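PDB 1TUO: putative phosphomannomutase from Thermus thermophilus, which probably moves a phosphate between positions on a phosphorylated sugar, as a magnesium-dependent member of the phosphohexose mutase family. Local coordinates for residues H268-L271 with T272-L276; W421-E425 with A426-F430; E449-R452 with A453-E457. All blocks are in the same frame, centred on the assembly; numbering follows the deposited sequence.

Contact 1 of 3, residues H268-L271 with T272-L276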
ATOM      1  N   HIS A 268      -1.910  -6.806   9.996  1.00 19.55           N
ATOM      2  CA  HIS A 268      -1.956  -6.404  11.400  1.00 19.99           C
ATOM      3  C   HIS A 268      -0.691  -6.894  12.085  1.00 18.57           C
ATOM      4  O   HIS A 268      -0.110  -6.197  12.919  1.00 20.74           O
ATOM      5  CB  HIS A 268      -3.185  -7.016  12.074  1.00 20.43           C
ATOM      6  CG  HIS A 268      -4.470  -6.703  11.371  1.00 22.68           C
ATOM      7  ND1 HIS A 268      -5.098  -5.481  11.475  1.00 22.09           N
ATOM      8  CD2 HIS A 268      -5.217  -7.441  10.516  1.00 22.44           C
ATOM      9  CE1 HIS A 268      -6.179  -5.479  10.712  1.00 25.10           C
ATOM     10  NE2 HIS A 268      -6.273  -6.656  10.119  1.00 25.09           N
ATOM     11  N   GLN A 269      -0.270  -8.101  11.723  1.00 19.45           N
ATOM     12  CA  GLN A 269       0.935  -8.679  12.290  1.00 18.33           C
ATOM     13  C   GLN A 269       2.147  -7.912  11.778  1.00 19.00           C
ATOM     14  O   GLN A 269       3.058  -7.598  12.539  1.00 19.44           O
ATOM     15  CB  GLN A 269       1.034 -10.156  11.919  1.00 18.99           C
ATOM     16  CG  GLN A 269      -0.047 -11.010  12.593  1.00 19.84           C
ATOM     17  CD  GLN A 269      -0.059 -12.445  12.099  1.00 19.64           C
ATOM     18  OE1 GLN A 269      -0.500 -12.722  10.985  1.00 21.51           O
ATOM     19  NE2 GLN A 269       0.428 -13.364  12.925  1.00 21.72           N
ATOM     20  N   VAL A 270       2.153  -7.592  10.491  1.00 17.90           N
ATOM     21  CA  VAL A 270       3.275  -6.845   9.935  1.00 17.45           C
ATOM     22  C   VAL A 270       3.376  -5.468  10.566  1.00 16.56           C
ATOM     23  O   VAL A 270       4.450  -5.051  11.006  1.00 16.77           O
ATOM     24  CB  VAL A 270       3.138  -6.668   8.414  1.00 18.07           C
ATOM     25  CG1 VAL A 270       4.107  -5.588   7.914  1.00 19.56           C
ATOM     26  CG2 VAL A 270       3.415  -7.982   7.724  1.00 20.07           C
ATOM     27  N   LEU A 271       2.252  -4.758  10.610  1.00 17.31           N
ATOM     28  CA  LEU A 271       2.239  -3.410  11.161  1.00 17.68           C
ATOM     29  C   LEU A 271       2.687  -3.345  12.615  1.00 18.16           C
ATOM     30  O   LEU A 271       3.530  -2.520  12.971  1.00 17.87           O
ATOM     31  CB  LEU A 271       0.842  -2.796  11.033  1.00 18.00           C
ATOM     32  CG  LEU A 271       0.698  -1.380  11.588  1.00 19.02           C
ATOM     33  CD1 LEU A 271       1.630  -0.415  10.852  1.00 19.12           C
ATOM     34  CD2 LEU A 271      -0.758  -0.944  11.442  1.00 21.27           C
ATOM     35  N   THR A 272       2.130  -4.209  13.459  1.00 17.41           N
ATOM     36  CA  THR A 272       2.506  -4.194  14.870  1.00 18.30           C
ATOM     37  C   THR A 272       3.941  -4.660  15.101  1.00 18.66           C
ATOM     38  O   THR A 272       4.639  -4.126  15.968  1.00 19.58           O
ATOM     39  CB  THR A 272       1.539  -5.053  15.724  1.00 18.30           C
ATOM     40  OG1 THR A 272       1.513  -6.398  15.235  1.00 18.11           O
ATOM     41  CG2 THR A 272       0.141  -4.467  15.667  1.00 19.61           C
ATOM     42  N   THR A 273       4.384  -5.650  14.332  1.00 18.37           N
ATOM     43  CA  THR A 273       5.748  -6.155  14.466  1.00 19.66           C
ATOM     44  C   THR A 273       6.728  -5.034  14.109  1.00 20.33           C
ATOM     45  O   THR A 273       7.717  -4.824  14.807  1.00 20.04           O
ATOM     46  CB  THR A 273       6.002  -7.367  13.535  1.00 20.68           C
ATOM     47  OG1 THR A 273       5.185  -8.473  13.951  1.00 21.69           O
ATOM     48  CG2 THR A 273       7.466  -7.787  13.588  1.00 21.66           C
ATOM     49  N   LEU A 274       6.443  -4.306  13.033  1.00 19.85           N
ATOM     50  CA  LEU A 274       7.321  -3.214  12.621  1.00 19.63           C
ATOM     51  C   LEU A 274       7.198  -2.017  13.559  1.00 20.01           C
ATOM     52  O   LEU A 274       8.164  -1.287  13.774  1.00 20.18           O
ATOM     53  CB  LEU A 274       7.024  -2.793  11.172  1.00 18.71           C
ATOM     54  CG  LEU A 274       7.490  -3.798  10.109  1.00 17.46           C
ATOM     55  CD1 LEU A 274       7.222  -3.229   8.716  1.00 20.34           C
ATOM     56  CD2 LEU A 274       8.984  -4.099  10.278  1.00 20.74           C
ATOM     57  N   ALA A 275       6.017  -1.810  14.133  1.00 19.41           N
ATOM     58  CA  ALA A 275       5.854  -0.696  15.058  1.00 18.73           C
ATOM     59  C   ALA A 275       6.726  -0.969  16.280  1.00 19.59           C
ATOM     60  O   ALA A 275       7.408  -0.076  16.781  1.00 19.59           O
ATOM     61  CB  ALA A 275       4.392  -0.550  15.484  1.00 19.58           C
ATOM     62  N   LEU A 276       6.712  -2.213  16.745  1.00 18.81           N
ATOM     63  CA  LEU A 276       7.502  -2.592  17.913  1.00 20.11           C
ATOM     64  C   LEU A 276       8.989  -2.446  17.627  1.00 20.36           C
ATOM     65  O   LEU A 276       9.728  -1.882  18.424  1.00 21.84           O
ATOM     66  CB  LEU A 276       7.212  -4.039  18.312  1.00 20.28           C
ATOM     67  CG  LEU A 276       8.023  -4.588  19.490  1.00 20.48           C
ATOM     68  CD1 LEU A 276       7.735  -3.767  20.739  1.00 19.76           C
ATOM     69  CD2 LEU A 276       7.648  -6.046  19.726  1.00 21.25           C
TER
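T272 reaches back one helical turn to H268 with both its backbone and its side chain. The T272 OG1 hydroxyl gives its hydrogen to H268 O at 2.8 Å, while T272 N makes the ordinary helix bond to the same oxygen at 3.0 Å, so one carbonyl is gripped twice by one residue. The hydroxyl gets there because chi1 of 57° swings OG1 between the backbone N and the carbonyl carbon; the methyl CG2 also ends up close to that oxygen. T273 repeats the device with a different rotation. Its OG1 sits beside its own backbone N, anti to the carbonyl carbon (chi1 -66°), and bonds Q269 O at 2.7 Å. There T273 N and OG1 approach from opposite faces of the Q269 carbonyl plane. Threonine suits both places, since a buried hydroxyl is satisfied within its own helix and the methyl remains for packing.

L271 contributes mainly through its backbone: its carbonyl takes the hydrogen of A275 N at 2.8 Å, and the small methyl of A275 rests against the same oxygen, with A275 CB 3.3 Å from L271 O. V270 adds an apolar edge. Its CG1 lies 4.0 Å from L274 CD1, the two branched side chains running side by side and pointing the same way.

These residues belong to helix 267-280 of the third alpha/beta/alpha domain, which is packed among three other helices. V270 and L274 pack on helix 348-362, L271 and A275 meet L297 of helix 296-304, and Q269, T272 and T273 lie on helix 366-377. Near the helix start, H268 ND1 bonds the backbone of T294 and its ring meets Y383 of strand 382-386.

Contact 2 of 3, residues W421-E425 with A426-F430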
ATOM      1  N   TRP A 421     -18.992  -2.600  16.436  1.00 35.21           N
ATOM      2  CA  TRP A 421     -19.522  -3.081  17.703  1.00 36.95           C
ATOM      3  C   TRP A 421     -18.338  -3.536  18.537  1.00 36.99           C
ATOM      4  O   TRP A 421     -17.534  -4.366  18.104  1.00 36.10           O
ATOM      5  CB  TRP A 421     -20.503  -4.240  17.494  1.00 39.78           C
ATOM      6  CG  TRP A 421     -21.835  -3.804  16.952  1.00 43.62           C
ATOM      7  CD1 TRP A 421     -22.377  -2.553  17.026  1.00 43.90           C
ATOM      8  CD2 TRP A 421     -22.809  -4.625  16.297  1.00 45.48           C
ATOM      9  NE1 TRP A 421     -23.628  -2.544  16.459  1.00 45.79           N
ATOM     10  CE2 TRP A 421     -23.919  -3.803  16.003  1.00 45.95           C
ATOM     11  CE3 TRP A 421     -22.854  -5.978  15.930  1.00 47.01           C
ATOM     12  CZ2 TRP A 421     -25.063  -4.286  15.358  1.00 47.13           C
ATOM     13  CZ3 TRP A 421     -23.993  -6.460  15.286  1.00 47.19           C
ATOM     14  CH2 TRP A 421     -25.080  -5.613  15.008  1.00 48.24           C
ATOM     15  N   LEU A 422     -18.227  -2.983  19.736  1.00 37.48           N
ATOM     16  CA  LEU A 422     -17.120  -3.311  20.616  1.00 38.35           C
ATOM     17  C   LEU A 422     -17.489  -4.396  21.613  1.00 38.49           C
ATOM     18  O   LEU A 422     -18.589  -4.397  22.159  1.00 39.11           O
ATOM     19  CB  LEU A 422     -16.671  -2.059  21.369  1.00 39.73           C
ATOM     20  CG  LEU A 422     -16.426  -0.808  20.521  1.00 40.87           C
ATOM     21  CD1 LEU A 422     -16.028   0.344  21.435  1.00 41.69           C
ATOM     22  CD2 LEU A 422     -15.345  -1.078  19.485  1.00 40.66           C
ATOM     23  N   TYR A 423     -16.558  -5.314  21.839  1.00 37.45           N
ATOM     24  CA  TYR A 423     -16.751  -6.405  22.782  1.00 37.87           C
ATOM     25  C   TYR A 423     -15.476  -6.531  23.588  1.00 40.30           C
ATOM     26  O   TYR A 423     -14.465  -5.908  23.267  1.00 41.17           O
ATOM     27  CB  TYR A 423     -16.990  -7.726  22.044  1.00 35.13           C
ATOM     28  CG  TYR A 423     -18.211  -7.744  21.165  1.00 31.56           C
ATOM     29  CD1 TYR A 423     -19.479  -7.965  21.704  1.00 30.79           C
ATOM     30  CD2 TYR A 423     -18.105  -7.533  19.793  1.00 28.28           C
ATOM     31  CE1 TYR A 423     -20.605  -7.977  20.895  1.00 28.21           C
ATOM     32  CE2 TYR A 423     -19.224  -7.542  18.978  1.00 28.96           C
ATOM     33  CZ  TYR A 423     -20.472  -7.767  19.537  1.00 27.16           C
ATOM     34  OH  TYR A 423     -21.577  -7.792  18.724  1.00 28.16           O
ATOM     35  N   GLU A 424     -15.526  -7.331  24.644  1.00 42.14           N
ATOM     36  CA  GLU A 424     -14.344  -7.561  25.448  1.00 44.89           C
ATOM     37  C   GLU A 424     -13.543  -8.580  24.642  1.00 45.69           C
ATOM     38  O   GLU A 424     -14.017  -9.688  24.388  1.00 46.36           O
ATOM     39  CB  GLU A 424     -14.728  -8.150  26.808  1.00 46.72           C
ATOM     40  CG  GLU A 424     -13.550  -8.431  27.728  1.00 49.43           C
ATOM     41  CD  GLU A 424     -12.872  -7.165  28.225  1.00 51.17           C
ATOM     42  OE1 GLU A 424     -11.858  -7.278  28.946  1.00 52.62           O
ATOM     43  OE2 GLU A 424     -13.352  -6.058  27.898  1.00 52.55           O
ATOM     44  N   GLU A 425     -12.348  -8.190  24.210  1.00 45.96           N
ATOM     45  CA  GLU A 425     -11.481  -9.078  23.439  1.00 46.56           C
ATOM     46  C   GLU A 425     -11.935  -9.356  21.998  1.00 45.01           C
ATOM     47  O   GLU A 425     -11.367 -10.215  21.325  1.00 45.90           O
ATOM     48  CB  GLU A 425     -11.307 -10.405  24.187  1.00 48.85           C
ATOM     49  CG  GLU A 425     -10.727 -10.254  25.587  1.00 52.13           C
ATOM     50  CD  GLU A 425     -10.649 -11.574  26.334  1.00 53.79           C
ATOM     51  OE1 GLU A 425     -10.037 -12.524  25.802  1.00 55.55           O
ATOM     52  OE2 GLU A 425     -11.199 -11.659  27.452  1.00 54.64           O
ATOM     53  N   ALA A 426     -12.948  -8.637  21.522  1.00 42.50           N
ATOM     54  CA  ALA A 426     -13.428  -8.824  20.153  1.00 38.89           C
ATOM     55  C   ALA A 426     -14.078  -7.560  19.585  1.00 37.05           C
ATOM     56  O   ALA A 426     -14.667  -6.766  20.318  1.00 36.24           O
ATOM     57  CB  ALA A 426     -14.409  -9.988  20.093  1.00 39.97           C
ATOM     58  N   TRP A 427     -13.958  -7.384  18.272  1.00 33.55           N
ATOM     59  CA  TRP A 427     -14.536  -6.236  17.587  1.00 33.28           C
ATOM     60  C   TRP A 427     -15.099  -6.658  16.234  1.00 31.18           C
ATOM     61  O   TRP A 427     -14.503  -7.469  15.520  1.00 29.15           O
ATOM     62  CB  TRP A 427     -13.474  -5.124  17.416  1.00 37.00           C
ATOM     63  CG  TRP A 427     -13.239  -4.651  15.988  1.00 41.88           C
ATOM     64  CD1 TRP A 427     -14.187  -4.275  15.073  1.00 44.03           C
ATOM     65  CD2 TRP A 427     -11.975  -4.511  15.323  1.00 44.15           C
ATOM     66  NE1 TRP A 427     -13.596  -3.922  13.887  1.00 45.67           N
ATOM     67  CE2 TRP A 427     -12.239  -4.054  14.011  1.00 44.68           C
ATOM     68  CE3 TRP A 427     -10.644  -4.727  15.708  1.00 44.70           C
ATOM     69  CZ2 TRP A 427     -11.224  -3.813  13.082  1.00 45.17           C
ATOM     70  CZ3 TRP A 427      -9.634  -4.485  14.781  1.00 44.61           C
ATOM     71  CH2 TRP A 427      -9.932  -4.033  13.485  1.00 45.18           C
ATOM     72  N   VAL A 428     -16.255  -6.099  15.892  1.00 29.34           N
ATOM     73  CA  VAL A 428     -16.910  -6.386  14.624  1.00 27.98           C
ATOM     74  C   VAL A 428     -17.253  -5.067  13.946  1.00 28.77           C
ATOM     75  O   VAL A 428     -17.999  -4.255  14.495  1.00 27.72           O
ATOM     76  CB  VAL A 428     -18.207  -7.186  14.830  1.00 28.18           C
ATOM     77  CG1 VAL A 428     -18.844  -7.487  13.486  1.00 28.02           C
ATOM     78  CG2 VAL A 428     -17.905  -8.474  15.584  1.00 26.07           C
ATOM     79  N   LEU A 429     -16.709  -4.866  12.751  1.00 27.48           N
ATOM     80  CA  LEU A 429     -16.930  -3.637  12.002  1.00 29.16           C
ATOM     81  C   LEU A 429     -17.710  -3.848  10.713  1.00 30.76           C
ATOM     82  O   LEU A 429     -17.346  -4.690   9.891  1.00 29.84           O
ATOM     83  CB  LEU A 429     -15.581  -2.989  11.667  1.00 26.45           C
ATOM     84  CG  LEU A 429     -15.575  -1.780  10.722  1.00 27.00           C
ATOM     85  CD1 LEU A 429     -16.246  -0.593  11.402  1.00 26.79           C
ATOM     86  CD2 LEU A 429     -14.140  -1.433  10.345  1.00 26.03           C
ATOM     87  N   PHE A 430     -18.781  -3.078  10.546  1.00 33.25           N
ATOM     88  CA  PHE A 430     -19.590  -3.140   9.334  1.00 36.41           C
ATOM     89  C   PHE A 430     -19.306  -1.866   8.539  1.00 38.35           C
ATOM     90  O   PHE A 430     -19.425  -0.761   9.070  1.00 38.74           O
ATOM     91  CB  PHE A 430     -21.091  -3.187   9.656  1.00 36.28           C
ATOM     92  CG  PHE A 430     -21.491  -4.296  10.586  1.00 35.96           C
ATOM     93  CD1 PHE A 430     -21.335  -4.160  11.961  1.00 36.09           C
ATOM     94  CD2 PHE A 430     -22.051  -5.468  10.087  1.00 37.17           C
ATOM     95  CE1 PHE A 430     -21.733  -5.175  12.827  1.00 36.12           C
ATOM     96  CE2 PHE A 430     -22.450  -6.490  10.946  1.00 36.07           C
ATOM     97  CZ  PHE A 430     -22.293  -6.344  12.315  1.00 36.81           C
TER
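W421 and F430 meet as an edge-to-face aromatic pair, W421 offering the face and F430 the edge. Starting at the backbone, W421 CB passes the V428 carbonyl, CB to O being 3.9 Å. With chi1 at -74° the indole turns beside its own backbone N, and its six-membered ring turns one face to the edge of F430. There W421 CD2 is 3.7 Å from F430 CE1, and W421 CE3 comes to 3.4 Å from that same atom. Farther along the ring, W421 CZ3 meets F430 CZ, also at 3.4 Å, before W421 CH2 draws off slightly. The planes stand at 71° to each other, and the F430 edge sits toward the rim of the benzo ring. A broad indole suits this place, because one flat face can receive another ring while the residue remains partly exposed.

Below the rings the backbone holds the strands together. W421 and V428 form a hydrogen-bonded antiparallel pair, W421 N to V428 O at 2.7 Å and V428 N to W421 O at 3.1 Å. On the same face of the sheet, Y423 CE2 touches V428 CG2 at 3.8 Å, and the A426 carbonyl oxygen lies at the edge of the tyrosine ring, in its plane. L422 and W427 pair on the other face, where the W427 ring also receives K420 in a cation-pi contact.

E424 and E425 make the bend, with backbone angles like those of a type II turn; phi of E425 is positive, at 72°, and the carboxylate of E424 pairs with K411. Two adjacent antiparallel strands joined by so short a turn are a beta hairpin, here lying inside the five-stranded antiparallel sheet of the phosphohexomutase C-terminal domain.

Contact 3 of 3, residues E449-R452 with A453-E457; sequences ELVR and ALLEE
R452 and E456 form a salt bridge between residues four apart, a classic pairing on the exposed side of an alpha helix, here helix 448-459 of the C-terminal domain. R452 NE points its hydrogen at E456 OE2 over 2.9 Å, nearly straight at 164°, and a second, weak bond runs from R452 NH2 to the same oxygen at 3.3 Å. The oxygen lies at the guanidinium edge, in its plane, and is approached on its anti side. The two flat groups are nevertheless turned 53° against each other, so this is a one-oxygen grip rather than a flat, two-oxygen match. Both chains bend at chi2, which brings the charged ends together one turn apart. Long, flexible side chains suit this solvent-facing side, where their charges can offset each other.

The backbone follows the regular helical pattern, and L454 N to L450 O, at 2.8 Å, is one of its bonds. A453 fits the outer surface with only a methyl, resting on the carbonyls of E449 and L450.

Branched apolar residues take over on the inner side. V451 CG1 lies 4.2 Å from L455 CD1, and this pair packs on strands 440-445 and 382-386, where its apolar bulk is sheltered. L450 and L454 lean across one another toward L408, L450 CG being 4.0 Å from L454 CD1. L454 also bends back over the preceding turn, its CG resting 3.2 Å from L450 O.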
ATOM      1  N   GLU A 449     -11.417 -19.362  15.572  1.00 23.29           N
ATOM      2  CA  GLU A 449     -12.728 -19.978  15.744  1.00 22.85           C
ATOM      3  C   GLU A 449     -13.770 -18.950  16.134  1.00 22.09           C
ATOM      4  O   GLU A 449     -14.896 -18.986  15.633  1.00 21.99           O
ATOM      5  CB  GLU A 449     -12.682 -21.094  16.796  1.00 24.02           C
ATOM      6  CG  GLU A 449     -11.932 -22.326  16.318  1.00 28.03           C
ATOM      7  CD  GLU A 449     -10.457 -22.060  16.112  1.00 29.87           C
ATOM      8  OE1 GLU A 449      -9.883 -22.619  15.154  1.00 31.56           O
ATOM      9  OE2 GLU A 449      -9.871 -21.297  16.914  1.00 32.53           O
ATOM     10  N   LEU A 450     -13.399 -18.034  17.024  1.00 20.99           N
ATOM     11  CA  LEU A 450     -14.334 -16.998  17.453  1.00 20.73           C
ATOM     12  C   LEU A 450     -14.549 -16.016  16.315  1.00 19.58           C
ATOM     13  O   LEU A 450     -15.651 -15.494  16.134  1.00 19.52           O
ATOM     14  CB  LEU A 450     -13.809 -16.257  18.682  1.00 21.85           C
ATOM     15  CG  LEU A 450     -14.736 -15.140  19.177  1.00 23.27           C
ATOM     16  CD1 LEU A 450     -16.129 -15.706  19.470  1.00 22.78           C
ATOM     17  CD2 LEU A 450     -14.152 -14.511  20.426  1.00 24.02           C
ATOM     18  N   VAL A 451     -13.490 -15.748  15.556  1.00 19.55           N
ATOM     19  CA  VAL A 451     -13.604 -14.858  14.411  1.00 19.72           C
ATOM     20  C   VAL A 451     -14.657 -15.437  13.462  1.00 20.50           C
ATOM     21  O   VAL A 451     -15.567 -14.734  13.030  1.00 20.39           O
ATOM     22  CB  VAL A 451     -12.262 -14.736  13.651  1.00 18.90           C
ATOM     23  CG1 VAL A 451     -12.468 -14.044  12.306  1.00 18.67           C
ATOM     24  CG2 VAL A 451     -11.270 -13.953  14.497  1.00 19.68           C
ATOM     25  N   ARG A 452     -14.537 -16.728  13.153  1.00 20.54           N
ATOM     26  CA  ARG A 452     -15.492 -17.365  12.246  1.00 21.79           C
ATOM     27  C   ARG A 452     -16.915 -17.368  12.802  1.00 20.36           C
ATOM     28  O   ARG A 452     -17.872 -17.120  12.061  1.00 22.57           O
ATOM     29  CB  ARG A 452     -15.056 -18.801  11.919  1.00 22.70           C
ATOM     30  CG  ARG A 452     -16.036 -19.568  11.021  1.00 23.99           C
ATOM     31  CD  ARG A 452     -16.276 -18.861   9.684  1.00 25.63           C
ATOM     32  NE  ARG A 452     -17.221 -19.583   8.826  1.00 25.32           N
ATOM     33  CZ  ARG A 452     -16.957 -20.732   8.207  1.00 27.77           C
ATOM     34  NH1 ARG A 452     -15.769 -21.308   8.337  1.00 26.34           N
ATOM     35  NH2 ARG A 452     -17.892 -21.316   7.466  1.00 27.42           N
ATOM     36  N   ALA A 453     -17.061 -17.643  14.096  1.00 19.72           N
ATOM     37  CA  ALA A 453     -18.383 -17.659  14.720  1.00 19.73           C
ATOM     38  C   ALA A 453     -19.006 -16.262  14.631  1.00 21.73           C
ATOM     39  O   ALA A 453     -20.164 -16.103  14.239  1.00 21.89           O
ATOM     40  CB  ALA A 453     -18.275 -18.095  16.182  1.00 17.69           C
ATOM     41  N   LEU A 454     -18.225 -15.244  14.983  1.00 23.00           N
ATOM     42  CA  LEU A 454     -18.717 -13.871  14.925  1.00 22.73           C
ATOM     43  C   LEU A 454     -19.213 -13.503  13.536  1.00 23.71           C
ATOM     44  O   LEU A 454     -20.279 -12.904  13.390  1.00 24.48           O
ATOM     45  CB  LEU A 454     -17.619 -12.893  15.345  1.00 20.92           C
ATOM     46  CG  LEU A 454     -17.343 -12.859  16.846  1.00 22.66           C
ATOM     47  CD1 LEU A 454     -16.094 -12.034  17.128  1.00 20.46           C
ATOM     48  CD2 LEU A 454     -18.553 -12.277  17.562  1.00 22.63           C
ATOM     49  N   LEU A 455     -18.438 -13.853  12.517  1.00 23.92           N
ATOM     50  CA  LEU A 455     -18.821 -13.552  11.147  1.00 26.75           C
ATOM     51  C   LEU A 455     -20.111 -14.273  10.778  1.00 28.58           C
ATOM     52  O   LEU A 455     -20.957 -13.720  10.079  1.00 30.82           O
ATOM     53  CB  LEU A 455     -17.704 -13.945  10.179  1.00 26.11           C
ATOM     54  CG  LEU A 455     -16.500 -12.996  10.116  1.00 28.04           C
ATOM     55  CD1 LEU A 455     -15.379 -13.612   9.300  1.00 28.48           C
ATOM     56  CD2 LEU A 455     -16.936 -11.675   9.503  1.00 28.26           C
ATOM     57  N   GLU A 456     -20.265 -15.505  11.254  1.00 29.87           N
ATOM     58  CA  GLU A 456     -21.471 -16.275  10.961  1.00 30.78           C
ATOM     59  C   GLU A 456     -22.721 -15.653  11.580  1.00 30.99           C
ATOM     60  O   GLU A 456     -23.787 -15.654  10.966  1.00 32.27           O
ATOM     61  CB  GLU A 456     -21.319 -17.716  11.463  1.00 32.00           C
ATOM     62  CG  GLU A 456     -20.383 -18.588  10.633  1.00 32.05           C
ATOM     63  CD  GLU A 456     -20.879 -18.791   9.212  1.00 33.82           C
ATOM     64  OE1 GLU A 456     -22.111 -18.860   9.015  1.00 33.10           O
ATOM     65  OE2 GLU A 456     -20.036 -18.896   8.293  1.00 33.44           O
ATOM     66  N   GLU A 457     -22.597 -15.135  12.797  1.00 32.29           N
ATOM     67  CA  GLU A 457     -23.739 -14.523  13.470  1.00 33.36           C
ATOM     68  C   GLU A 457     -23.956 -13.095  12.967  1.00 35.09           C
ATOM     69  O   GLU A 457     -25.091 -12.643  12.826  1.00 34.02           O
ATOM     70  CB  GLU A 457     -23.523 -14.503  14.985  1.00 34.16           C
ATOM     71  CG  GLU A 457     -23.259 -15.864  15.626  1.00 33.64           C
ATOM     72  CD  GLU A 457     -24.445 -16.813  15.547  1.00 34.94           C
ATOM     73  OE1 GLU A 457     -24.397 -17.865  16.217  1.00 33.66           O
ATOM     74  OE2 GLU A 457     -25.416 -16.516  14.820  1.00 34.83           O
TER

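In the fold
Contacts 2 and 3 belong together: their centres are 11 Å apart in the C-terminal domain, and L454 of the helix packs on the hairpin, its CD1 lying 4.0 Å from A426 CB and 4.3 Å from V428 CG2. Contact 1 stands apart in the third alpha/beta/alpha domain, its centre about 20 Å from that of contact 2 and 24 Å from that of contact 3, with nearest atoms about 5 and 10 Å away. Strand 382-386 spans part of this gap, meeting H268 through Y383 and V451 through A382 and D384. Contact 1 thus meets the neighbourhood of that strand through H268, while contacts 2 and 3 are packing within the C-terminal domain.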